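Local coordinates for protein dehydroquinate synthase (PDB 1UJN) that probably catalyses conversion of 3-deoxy-D-arabino-heptulosonate 7-phosphate to 3-dehydroquinate with release of phosphate, the second step of chorismate biosynthesis, using NAD and zinc or cobalt, at residues Pro30-Asp36 and Asn85-Val91; Thr120-Asp125 and Gly170-Ala174; Leu237-Thr241 and Leu286-Ala290; Leu309-Val313 and Val322-Pro326. All blocks are in the same frame, centred on the assembly; numbering follows the deposited sequence.

Interaction 1 of 4, residues Pro30-Asp36 and Asn85-Val91; sequences PAALLFD and NATLLVV
L33 swings CG anti to its backbone N (chi1 -173°), whereas L89 keeps CG beside the backbone N and opposite the carbonyl carbon (chi1 -70°). The two side chains therefore cross at about a right angle, with L33 CG against L89 CB at 3.9 Å. The L89 rotamer also carries CD1 back along the sheet to the methyl of A31, 3.9 Å from A31 CB. Further along the strand, L33 CD2 touches V91 CG2 at 4.0 Å. A31, L33, F35, L89 and V91, with T87, lie on one face, on which helix 40-50 packs. A32, L34, L88 and V90 point to the opposite face, where helix 94-106 lies. Beneath the side chains the backbones form an unbroken parallel ladder of six hydrogen bonds, in which A32, L34 and D36 each donate to the neighbouring strand. The middle is straightest: L89 N reaches A32 O over 2.8 Å with an N-H...O angle of 174°. At the N-terminal end of the pair one water bridges the two chain segments, donating to P30 O (2.7 Å) and N85 O while accepting from T87 OG1. Just beyond it, P30 CD sits 3.6 Å from N85 ND2, its ring crossing the asparagine amide. At the far end the carboxylate of D36 turns away from this pair and takes the backbone N-H of R38. Adjacent parallel strands with helices on both faces are characteristic of the Rossmann-like alpha/beta sheet in the N-terminal, nucleotide-binding part of dehydroquinate synthases; V91 here packs on T118, a predicted NAD-binding residue.

Interaction 2 of 4, residues Thr120-Asp125 and Gly170-Ala174; sequences TLAIVD and GLVEA
E173 lays its bent side chain across L121, OE1 coming to 3.4 Å from the methyl L121 CD1. Two torsions put it there: chi1 is unusually placed at -139°, between staggered positions, and chi2 folds the chain at 68°. L121 holds CG anti to its backbone N, which brings CD1 over to the glutamate. Alongside, V124 points CG1 between E173 and A174, 3.9 Å from E173 CB and 3.8 Å from A174 N. This is where helix 120-126 of the N-terminal half meets helix 164-181 of the C-terminal half, running at 23° to each other, beside the cleft that holds the active site in this family. E173 is a predicted zinc ligand with H231 and H247, and its OE2 also makes a salt bridge to K176. With an alanine in place of E173, that metal site would probably lack one of its three protein ligands, and K176 would be left without its carboxylate mate. D125 brings CB to E173 CG, while its own carboxylate is paired with K210. Closest of all is G170, whose CA lies 3.2 Å from T120 OG1; a beta carbon there would collide with that hydroxyl, which is hydrogen-bonded to F167 O.

Interaction 3 of 4, residues Leu237-Thr241 and Leu286-Ala290; sequences LEAQT and LPPLA
Q240 lays its terminal amide alongside the P287 ring, the side chain and the ring running antiparallel to one another, with NE2 3.8 Å from P287 CG. The contact belongs to the largely helical C-terminal domain: the last turn of helix 231-240 meets the extended, proline-rich loop that leads from helix 271-281 to helix 291-294. Q240 extends CG anti to its backbone N and then bends at the second torsion (-149°), which sends the amide out to the loop. There NE2 donates a weak hydrogen bond to P288 O, 3.3 Å away and bent to 142°, while OE1 lies 3.9 Å from L289 CD2. With an alanine here in place of Q240, P288 O would probably lose this donor and a gap would open beside P287 and L289. Deeper in, L237 reaches L289 methyl to methyl, 3.7 Å between their CD2 atoms, and its same CD2 also touches L286 CD1. L289 has a first torsion of 26°, well away from staggered, as it brings CD2 to L237. W337 of helix 327-342 packs against all three leucines, making this the buried side of the contact. At the helix end T241 turns out of helical geometry, yet its N-H still bonds to L237 O. Its OG1 accepts from L245 N, and its methyl CG2 meets one ring carbon of the proline, 4.2 Å from P287 CD.

Interaction 4 of 4, residues Leu309-Val313 and Val322-Pro326; sequences LHWVV and VRPLP
W311 and R323 answer each other's backbone as a hydrogen-bonded antiparallel pair. W311 N donates to R323 O at 2.9 Å, almost dead straight at 177°, although the donor stands above the carbonyl plane. In return R323 N reaches W311 O at 3.2 Å, and V322 CA adds a C-H contact to the same oxygen. The guanidinium of R323 folds back side-on: NE (3.0 Å) and NH2 (3.2 Å) both grip P324 O, which lies close to the guanidinium plane, so this one carbonyl is doubly satisfied and the flat group is held against turning. L325 CD2 lies over one face of it, toward the rim. Two polar atoms buried by the contact, L309 O and L325 N, have no hydrogen-bonding partner in the model; P324 CA makes a C-H...O contact with L309 O at 3.4 Å. Above P324, H310 spreads a ring face over CD in a CH-pi contact, 4.0 Å from CD to the ring centroid. L325 keeps CG beside its backbone N and brings CD1 to W311 CD1 at 4.0 Å, where L330 of helix 327-342 also packs. V312 and V322 meet on the opposite face through their CG2 methyls. Together these pairs make the open end of a two-stranded antiparallel beta hairpin, set against the helices of the C-terminal domain.

How the interactions relate
The four interactions follow one another along the chain, each closing before the next opens, and none touches another. Interaction 1 lies in the mixed sheet of the N-terminal domain; interactions 3 and 4 lie in the C-terminal domain, with centres about 38 and 41 Å from its centre, on the far side of the chain's centre. Interaction 2, its centre about 23 Å from those of interactions 1 and 3 and about 24 Å from that of interaction 4, sits between, bridging the two halves beside the predicted metal site. Interactions 3 and 4 both pack on helices 247-264 and 327-342. A sheet that probably helps to bind NAD and a helical domain are thus joined where the probable active site lies.

Interaction 1 of 4, residues Pro30-Asp36 and Asn85-Val91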
loop_
_atom_site.group_PDB
_atom_site.type_symbol
_atom_site.label_atom_id
_atom_site.label_comp_id
_atom_site.label_asym_id
_atom_site.label_seq_id
_atom_site.Cartn_x
_atom_site.Cartn_y
_atom_site.Cartn_z
ATOM N N PRO A 30 12.944 -13.325 10.812
ATOM C CA PRO A 30 13.779 -13.332 9.607
ATOM C C PRO A 30 13.998 -11.917 9.074
ATOM O O PRO A 30 13.287 -10.980 9.462
ATOM C CB PRO A 30 12.996 -14.225 8.642
ATOM C CG PRO A 30 12.006 -15.013 9.448
ATOM C CD PRO A 30 11.707 -14.095 10.606
ATOM N N ALA A 31 14.984 -11.758 8.195
ATOM C CA ALA A 31 15.290 -10.439 7.651
ATOM C C ALA A 31 16.039 -10.482 6.327
ATOM O O ALA A 31 16.612 -11.505 5.946
ATOM C CB ALA A 31 16.101 -9.644 8.680
ATOM N N ALA A 32 16.025 -9.350 5.631
ATOM C CA ALA A 32 16.712 -9.202 4.358
ATOM C C ALA A 32 17.195 -7.760 4.333
ATOM O O ALA A 32 16.605 -6.898 4.989
ATOM C CB ALA A 32 15.755 -9.470 3.200
ATOM N N LEU A 33 18.266 -7.492 3.595
ATOM C CA LEU A 33 18.803 -6.142 3.543
ATOM C C LEU A 33 19.015 -5.697 2.102
ATOM O O LEU A 33 19.648 -6.390 1.311
ATOM C CB LEU A 33 20.122 -6.069 4.337
ATOM C CG LEU A 33 20.788 -4.701 4.558
ATOM C CD1 LEU A 33 21.709 -4.774 5.776
ATOM C CD2 LEU A 33 21.570 -4.287 3.310
ATOM N N LEU A 34 18.445 -4.538 1.779
ATOM C CA LEU A 34 18.535 -3.926 0.460
ATOM C C LEU A 34 19.480 -2.730 0.611
ATOM O O LEU A 34 19.329 -1.935 1.546
ATOM C CB LEU A 34 17.142 -3.444 0.037
ATOM C CG LEU A 34 16.956 -2.880 -1.367
ATOM C CD1 LEU A 34 17.138 -4.007 -2.377
ATOM C CD2 LEU A 34 15.561 -2.256 -1.501
ATOM N N PHE A 35 20.440 -2.581 -0.302
ATOM C CA PHE A 35 21.392 -1.478 -0.191
ATOM C C PHE A 35 21.849 -0.858 -1.510
ATOM O O PHE A 35 21.808 -1.493 -2.558
ATOM C CB PHE A 35 22.632 -1.950 0.581
ATOM C CG PHE A 35 23.446 -2.996 -0.149
ATOM C CD1 PHE A 35 24.505 -2.627 -0.976
ATOM C CD2 PHE A 35 23.147 -4.348 -0.009
ATOM C CE1 PHE A 35 25.257 -3.590 -1.653
ATOM C CE2 PHE A 35 23.892 -5.322 -0.683
ATOM C CZ PHE A 35 24.951 -4.941 -1.506
ATOM N N ASP A 36 22.285 0.396 -1.423
ATOM C CA ASP A 36 22.808 1.141 -2.564
ATOM C C ASP A 36 24.244 0.629 -2.709
ATOM O O ASP A 36 25.005 0.686 -1.753
ATOM C CB ASP A 36 22.818 2.640 -2.233
ATOM C CG ASP A 36 23.390 3.492 -3.355
ATOM O OD1 ASP A 36 24.306 3.027 -4.062
ATOM O OD2 ASP A 36 22.931 4.643 -3.517
ATOM N N ASN A 85 6.494 -11.883 9.221
ATOM C CA ASN A 85 7.138 -11.310 10.402
ATOM C C ASN A 85 8.585 -10.933 10.100
ATOM O O ASN A 85 9.370 -10.652 11.007
ATOM C CB ASN A 85 7.071 -12.280 11.592
ATOM C CG ASN A 85 7.901 -13.530 11.385
ATOM O OD1 ASN A 85 7.902 -14.119 10.307
ATOM N ND2 ASN A 85 8.599 -13.953 12.434
ATOM N N ALA A 86 8.932 -10.912 8.817
ATOM C CA ALA A 86 10.281 -10.543 8.408
ATOM C C ALA A 86 10.464 -9.024 8.477
ATOM O O ALA A 86 9.493 -8.258 8.482
ATOM C CB ALA A 86 10.557 -11.034 6.984
ATOM N N THR A 87 11.719 -8.602 8.538
ATOM C CA THR A 87 12.054 -7.184 8.576
ATOM C C THR A 87 12.973 -6.878 7.405
ATOM O O THR A 87 13.928 -7.615 7.148
ATOM C CB THR A 87 12.804 -6.805 9.870
ATOM O OG1 THR A 87 11.976 -7.083 11.004
ATOM C CG2 THR A 87 13.163 -5.317 9.866
ATOM N N LEU A 88 12.681 -5.798 6.691
ATOM C CA LEU A 88 13.516 -5.388 5.565
ATOM C C LEU A 88 14.392 -4.230 6.029
ATOM O O LEU A 88 13.878 -3.221 6.506
ATOM C CB LEU A 88 12.649 -4.912 4.392
ATOM C CG LEU A 88 13.415 -4.443 3.145
ATOM C CD1 LEU A 88 14.135 -5.635 2.513
ATOM C CD2 LEU A 88 12.456 -3.834 2.141
ATOM N N LEU A 89 15.706 -4.383 5.914
ATOM C CA LEU A 89 16.622 -3.317 6.302
ATOM C C LEU A 89 17.010 -2.583 5.023
ATOM O O LEU A 89 17.322 -3.208 4.007
ATOM C CB LEU A 89 17.865 -3.892 7.000
ATOM C CG LEU A 89 17.630 -4.471 8.401
ATOM C CD1 LEU A 89 16.879 -5.795 8.318
ATOM C CD2 LEU A 89 18.981 -4.683 9.081
ATOM N N VAL A 90 16.968 -1.256 5.057
ATOM C CA VAL A 90 17.288 -0.484 3.864
ATOM C C VAL A 90 18.428 0.483 4.120
ATOM O O VAL A 90 18.318 1.390 4.953
ATOM C CB VAL A 90 16.045 0.290 3.362
ATOM C CG1 VAL A 90 16.328 0.898 2.001
ATOM C CG2 VAL A 90 14.842 -0.654 3.282
ATOM N N VAL A 91 19.520 0.289 3.389
ATOM C CA VAL A 91 20.714 1.110 3.554
ATOM C C VAL A 91 21.009 1.895 2.280
ATOM O O VAL A 91 21.343 1.316 1.247
ATOM C CB VAL A 91 21.932 0.225 3.895
ATOM C CG1 VAL A 91 23.138 1.101 4.236
ATOM C CG2 VAL A 91 21.589 -0.720 5.058
HETATM O O HOH W 1 12.105 -9.828 11.563
#

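Interaction 2 of 4, residues Thr120-Asp125 and Gly170-Ala174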
loop_
_atom_site.group_PDB
_atom_site.type_symbol
_atom_site.label_atom_id
_atom_site.label_comp_id
_atom_site.label_asym_id
_atom_site.label_seq_id
_atom_site.Cartn_x
_atom_site.Cartn_y
_atom_site.Cartn_z
ATOM N N THR A 120 22.625 13.162 3.531
ATOM C CA THR A 120 22.045 14.168 4.416
ATOM C C THR A 120 20.571 14.380 4.089
ATOM O O THR A 120 19.742 14.551 4.984
ATOM C CB THR A 120 22.794 15.512 4.305
ATOM O OG1 THR A 120 23.023 15.827 2.928
ATOM C CG2 THR A 120 24.130 15.428 5.036
ATOM N N LEU A 121 20.239 14.359 2.807
ATOM C CA LEU A 121 18.851 14.547 2.401
ATOM C C LEU A 121 17.974 13.445 2.988
ATOM O O LEU A 121 16.852 13.704 3.420
ATOM C CB LEU A 121 18.740 14.550 0.867
ATOM C CG LEU A 121 17.342 14.754 0.265
ATOM C CD1 LEU A 121 16.734 16.051 0.783
ATOM C CD2 LEU A 121 17.445 14.784 -1.258
ATOM N N ALA A 122 18.480 12.211 3.015
ATOM C CA ALA A 122 17.701 11.105 3.561
ATOM C C ALA A 122 17.533 11.258 5.071
ATOM O O ALA A 122 16.486 10.922 5.621
ATOM C CB ALA A 122 18.368 9.774 3.237
ATOM N N ILE A 123 18.565 11.767 5.741
ATOM C CA ILE A 123 18.495 11.967 7.182
ATOM C C ILE A 123 17.515 13.089 7.535
ATOM O O ILE A 123 16.627 12.913 8.368
ATOM C CB ILE A 123 19.888 12.331 7.765
ATOM C CG1 ILE A 123 20.855 11.158 7.584
ATOM C CG2 ILE A 123 19.758 12.696 9.250
ATOM C CD1 ILE A 123 22.272 11.442 8.077
ATOM N N VAL A 124 17.676 14.233 6.878
ATOM C CA VAL A 124 16.855 15.415 7.137
ATOM C C VAL A 124 15.425 15.353 6.618
ATOM O O VAL A 124 14.512 15.870 7.261
ATOM C CB VAL A 124 17.532 16.696 6.544
ATOM C CG1 VAL A 124 16.630 17.915 6.723
ATOM C CG2 VAL A 124 18.862 16.937 7.234
ATOM N N ASP A 125 15.225 14.703 5.478
ATOM C CA ASP A 125 13.902 14.661 4.880
ATOM C C ASP A 125 13.176 13.315 4.862
ATOM O O ASP A 125 11.981 13.253 5.146
ATOM C CB ASP A 125 13.996 15.222 3.458
ATOM C CG ASP A 125 12.641 15.543 2.868
ATOM O OD1 ASP A 125 11.828 16.189 3.566
ATOM O OD2 ASP A 125 12.393 15.163 1.703
ATOM N N GLY A 170 21.452 18.152 1.145
ATOM C CA GLY A 170 20.696 17.871 2.351
ATOM C C GLY A 170 20.681 19.040 3.318
ATOM O O GLY A 170 19.692 19.265 4.024
ATOM N N LEU A 171 21.771 19.797 3.361
ATOM C CA LEU A 171 21.827 20.933 4.265
ATOM C C LEU A 171 20.840 22.015 3.833
ATOM O O LEU A 171 20.424 22.832 4.646
ATOM C CB LEU A 171 23.249 21.496 4.334
ATOM C CG LEU A 171 24.304 20.479 4.788
ATOM C CD1 LEU A 171 25.579 21.206 5.185
ATOM C CD2 LEU A 171 23.780 19.673 5.960
ATOM N N VAL A 172 20.468 22.015 2.554
ATOM C CA VAL A 172 19.511 22.996 2.047
ATOM C C VAL A 172 18.148 22.735 2.680
ATOM O O VAL A 172 17.447 23.666 3.080
ATOM C CB VAL A 172 19.368 22.913 0.507
ATOM C CG1 VAL A 172 18.191 23.774 0.038
ATOM C CG2 VAL A 172 20.654 23.382 -0.154
ATOM N N GLU A 173 17.783 21.460 2.772
ATOM C CA GLU A 173 16.512 21.065 3.356
ATOM C C GLU A 173 16.464 21.463 4.833
ATOM O O GLU A 173 15.415 21.857 5.346
ATOM C CB GLU A 173 16.325 19.554 3.223
ATOM C CG GLU A 173 14.915 19.127 2.838
ATOM C CD GLU A 173 14.544 19.533 1.418
ATOM O OE1 GLU A 173 14.707 18.706 0.495
ATOM O OE2 GLU A 173 14.095 20.679 1.222
ATOM N N ALA A 174 17.603 21.351 5.513
ATOM C CA ALA A 174 17.689 21.714 6.926
ATOM C C ALA A 174 17.480 23.226 7.037
ATOM O O ALA A 174 16.778 23.714 7.928
ATOM C CB ALA A 174 19.057 21.326 7.482
#

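Interaction 3 of 4, residues Leu237-Thr241 and Leu286-Ala290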
loop_
_atom_site.group_PDB
_atom_site.type_symbol
_atom_site.label_atom_id
_atom_site.label_comp_id
_atom_site.label_asym_id
_atom_site.label_seq_id
_atom_site.Cartn_x
_atom_site.Cartn_y
_atom_site.Cartn_z
ATOM N N LEU A 237 11.513 24.039 -11.987
ATOM C CA LEU A 237 12.885 24.056 -12.492
ATOM C C LEU A 237 13.368 22.637 -12.763
ATOM O O LEU A 237 14.024 22.374 -13.774
ATOM C CB LEU A 237 13.807 24.746 -11.482
ATOM C CG LEU A 237 13.545 26.247 -11.280
ATOM C CD1 LEU A 237 14.376 26.763 -10.113
ATOM C CD2 LEU A 237 13.875 27.009 -12.555
ATOM N N GLU A 238 13.045 21.721 -11.857
ATOM C CA GLU A 238 13.440 20.332 -12.025
ATOM C C GLU A 238 12.812 19.768 -13.291
ATOM O O GLU A 238 13.452 19.025 -14.033
ATOM C CB GLU A 238 13.007 19.508 -10.814
ATOM C CG GLU A 238 13.927 19.648 -9.615
ATOM C CD GLU A 238 13.477 18.804 -8.439
ATOM O OE1 GLU A 238 12.505 19.195 -7.759
ATOM O OE2 GLU A 238 14.089 17.743 -8.200
ATOM N N ALA A 239 11.561 20.140 -13.544
ATOM C CA ALA A 239 10.851 19.663 -14.725
ATOM C C ALA A 239 11.436 20.236 -16.012
ATOM O O ALA A 239 11.627 19.514 -16.996
ATOM C CB ALA A 239 9.368 20.015 -14.619
ATOM N N GLN A 240 11.725 21.532 -16.007
ATOM C CA GLN A 240 12.278 22.176 -17.192
ATOM C C GLN A 240 13.667 21.658 -17.553
ATOM O O GLN A 240 14.027 21.603 -18.732
ATOM C CB GLN A 240 12.350 23.684 -17.002
ATOM C CG GLN A 240 12.789 24.411 -18.263
ATOM C CD GLN A 240 13.559 25.674 -17.971
ATOM O OE1 GLN A 240 13.786 26.018 -16.810
ATOM N NE2 GLN A 240 13.961 26.383 -19.023
ATOM N N THR A 241 14.449 21.286 -16.546
ATOM C CA THR A 241 15.799 20.778 -16.784
ATOM C C THR A 241 15.792 19.275 -17.048
ATOM O O THR A 241 16.848 18.641 -17.107
ATOM C CB THR A 241 16.719 21.045 -15.575
ATOM O OG1 THR A 241 16.220 20.347 -14.424
ATOM C CG2 THR A 241 16.777 22.529 -15.273
ATOM N N LEU A 286 21.508 27.721 -14.403
ATOM C CA LEU A 286 20.244 27.372 -15.037
ATOM C C LEU A 286 20.154 27.803 -16.493
ATOM O O LEU A 286 20.854 28.717 -16.927
ATOM C CB LEU A 286 19.085 28.017 -14.271
ATOM C CG LEU A 286 18.928 27.646 -12.796
ATOM C CD1 LEU A 286 17.810 28.486 -12.173
ATOM C CD2 LEU A 286 18.622 26.156 -12.683
ATOM N N PRO A 287 19.280 27.142 -17.270
ATOM C CA PRO A 287 19.087 27.463 -18.687
ATOM C C PRO A 287 18.160 28.673 -18.767
ATOM O O PRO A 287 17.391 28.928 -17.842
ATOM C CB PRO A 287 18.430 26.208 -19.229
ATOM C CG PRO A 287 17.561 25.788 -18.080
ATOM C CD PRO A 287 18.485 25.959 -16.890
ATOM N N PRO A 288 18.220 29.436 -19.867
ATOM C CA PRO A 288 17.330 30.596 -19.947
ATOM C C PRO A 288 15.879 30.203 -19.704
ATOM O O PRO A 288 15.425 29.143 -20.141
ATOM C CB PRO A 288 17.582 31.137 -21.357
ATOM C CG PRO A 288 18.086 29.933 -22.117
ATOM C CD PRO A 288 18.984 29.263 -21.115
ATOM N N LEU A 289 15.159 31.056 -18.988
ATOM C CA LEU A 289 13.767 30.791 -18.670
ATOM C C LEU A 289 12.943 32.075 -18.645
ATOM O O LEU A 289 13.385 33.101 -18.131
ATOM C CB LEU A 289 13.684 30.070 -17.319
ATOM C CG LEU A 289 14.858 30.336 -16.367
ATOM C CD1 LEU A 289 14.866 31.800 -15.941
ATOM C CD2 LEU A 289 14.752 29.425 -15.153
ATOM N N ALA A 290 11.750 32.013 -19.222
ATOM C CA ALA A 290 10.862 33.166 -19.263
ATOM C C ALA A 290 9.657 32.881 -18.384
ATOM O O ALA A 290 9.264 31.728 -18.212
ATOM C CB ALA A 290 10.418 33.432 -20.694
#

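Interaction 4 of 4, residues Leu309-Val313 and Val322-Pro326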
loop_
_atom_site.group_PDB
_atom_site.type_symbol
_atom_site.label_atom_id
_atom_site.label_comp_id
_atom_site.label_asym_id
_atom_site.label_seq_id
_atom_site.Cartn_x
_atom_site.Cartn_y
_atom_site.Cartn_z
ATOM N N LEU A 309 -3.246 28.211 -7.746
ATOM C CA LEU A 309 -2.035 27.786 -7.054
ATOM C C LEU A 309 -1.810 28.569 -5.760
ATOM O O LEU A 309 -2.116 29.749 -5.646
ATOM C CB LEU A 309 -0.839 27.974 -7.994
ATOM C CG LEU A 309 -0.891 29.290 -8.774
ATOM C CD1 LEU A 309 -0.714 30.513 -7.869
ATOM C CD2 LEU A 309 0.200 29.387 -9.842
ATOM N N HIS A 310 -1.298 27.849 -4.746
ATOM C CA HIS A 310 -0.953 28.511 -3.493
ATOM C C HIS A 310 0.557 28.457 -3.244
ATOM O O HIS A 310 1.208 27.438 -3.431
ATOM C CB HIS A 310 -1.696 27.812 -2.352
ATOM C CG HIS A 310 -3.106 28.341 -2.257
ATOM N ND1 HIS A 310 -3.986 28.300 -3.288
ATOM C CD2 HIS A 310 -3.768 28.844 -1.131
ATOM C CE1 HIS A 310 -5.152 28.756 -2.790
ATOM N NE2 HIS A 310 -5.051 29.089 -1.501
ATOM N N TRP A 311 1.158 29.560 -2.813
ATOM C CA TRP A 311 2.590 29.600 -2.551
ATOM C C TRP A 311 2.876 29.741 -1.065
ATOM O O TRP A 311 2.129 30.404 -0.345
ATOM C CB TRP A 311 3.238 30.792 -3.259
ATOM C CG TRP A 311 3.015 30.867 -4.731
ATOM C CD1 TRP A 311 1.872 31.257 -5.372
ATOM C CD2 TRP A 311 3.973 30.582 -5.753
ATOM N NE1 TRP A 311 2.064 31.238 -6.734
ATOM C CE2 TRP A 311 3.345 30.826 -6.995
ATOM C CE3 TRP A 311 5.305 30.143 -5.741
ATOM C CZ2 TRP A 311 4.004 30.647 -8.215
ATOM C CZ3 TRP A 311 5.960 29.966 -6.953
ATOM C CH2 TRP A 311 5.307 30.218 -8.175
ATOM N N VAL A 312 3.959 29.119 -0.608
ATOM C CA VAL A 312 4.360 29.238 0.787
ATOM C C VAL A 312 5.279 30.455 0.801
ATOM O O VAL A 312 6.375 30.423 0.234
ATOM C CB VAL A 312 5.149 28.002 1.281
ATOM C CG1 VAL A 312 5.596 28.218 2.715
ATOM C CG2 VAL A 312 4.285 26.753 1.185
ATOM N N VAL A 313 4.817 31.530 1.429
ATOM C CA VAL A 313 5.579 32.772 1.495
ATOM C C VAL A 313 6.132 33.028 2.890
ATOM O O VAL A 313 5.379 33.100 3.858
ATOM C CB VAL A 313 4.695 33.987 1.102
ATOM C CG1 VAL A 313 5.519 35.268 1.122
ATOM C CG2 VAL A 313 4.086 33.768 -0.273
ATOM N N VAL A 322 0.407 30.875 3.425
ATOM C CA VAL A 322 0.136 30.113 2.215
ATOM C C VAL A 322 -1.047 30.809 1.559
ATOM O O VAL A 322 -2.105 30.956 2.174
ATOM C CB VAL A 322 -0.230 28.652 2.541
ATOM C CG1 VAL A 322 -0.514 27.883 1.256
ATOM C CG2 VAL A 322 0.904 28.001 3.313
ATOM N N ARG A 323 -0.867 31.246 0.319
ATOM C CA ARG A 323 -1.925 31.961 -0.386
ATOM C C ARG A 323 -1.598 32.164 -1.860
ATOM O O ARG A 323 -0.463 31.953 -2.288
ATOM C CB ARG A 323 -2.118 33.337 0.258
ATOM C CG ARG A 323 -0.800 34.078 0.466
ATOM C CD ARG A 323 -0.981 35.582 0.594
ATOM N NE ARG A 323 -1.388 36.191 -0.671
ATOM C CZ ARG A 323 -1.419 37.501 -0.899
ATOM N NH1 ARG A 323 -1.066 38.354 0.054
ATOM N NH2 ARG A 323 -1.798 37.961 -2.084
ATOM N N PRO A 324 -2.603 32.565 -2.657
ATOM C CA PRO A 324 -2.422 32.810 -4.091
ATOM C C PRO A 324 -1.854 34.218 -4.258
ATOM O O PRO A 324 -2.002 35.059 -3.369
ATOM C CB PRO A 324 -3.839 32.689 -4.639
ATOM C CG PRO A 324 -4.660 33.260 -3.521
ATOM C CD PRO A 324 -4.034 32.607 -2.299
ATOM N N LEU A 325 -1.213 34.483 -5.389
ATOM C CA LEU A 325 -0.632 35.799 -5.616
ATOM C C LEU A 325 -0.966 36.353 -6.995
ATOM O O LEU A 325 -1.089 35.602 -7.962
ATOM C CB LEU A 325 0.891 35.725 -5.451
ATOM C CG LEU A 325 1.410 35.275 -4.080
ATOM C CD1 LEU A 325 2.891 34.941 -4.171
ATOM C CD2 LEU A 325 1.161 36.369 -3.053
ATOM N N PRO A 326 -1.131 37.682 -7.100
ATOM C CA PRO A 326 -1.446 38.285 -8.398
ATOM C C PRO A 326 -0.305 37.955 -9.359
ATOM O O PRO A 326 0.867 38.067 -8.990
ATOM C CB PRO A 326 -1.511 39.778 -8.080
ATOM C CG PRO A 326 -1.956 39.805 -6.649
ATOM C CD PRO A 326 -1.124 38.702 -6.035
#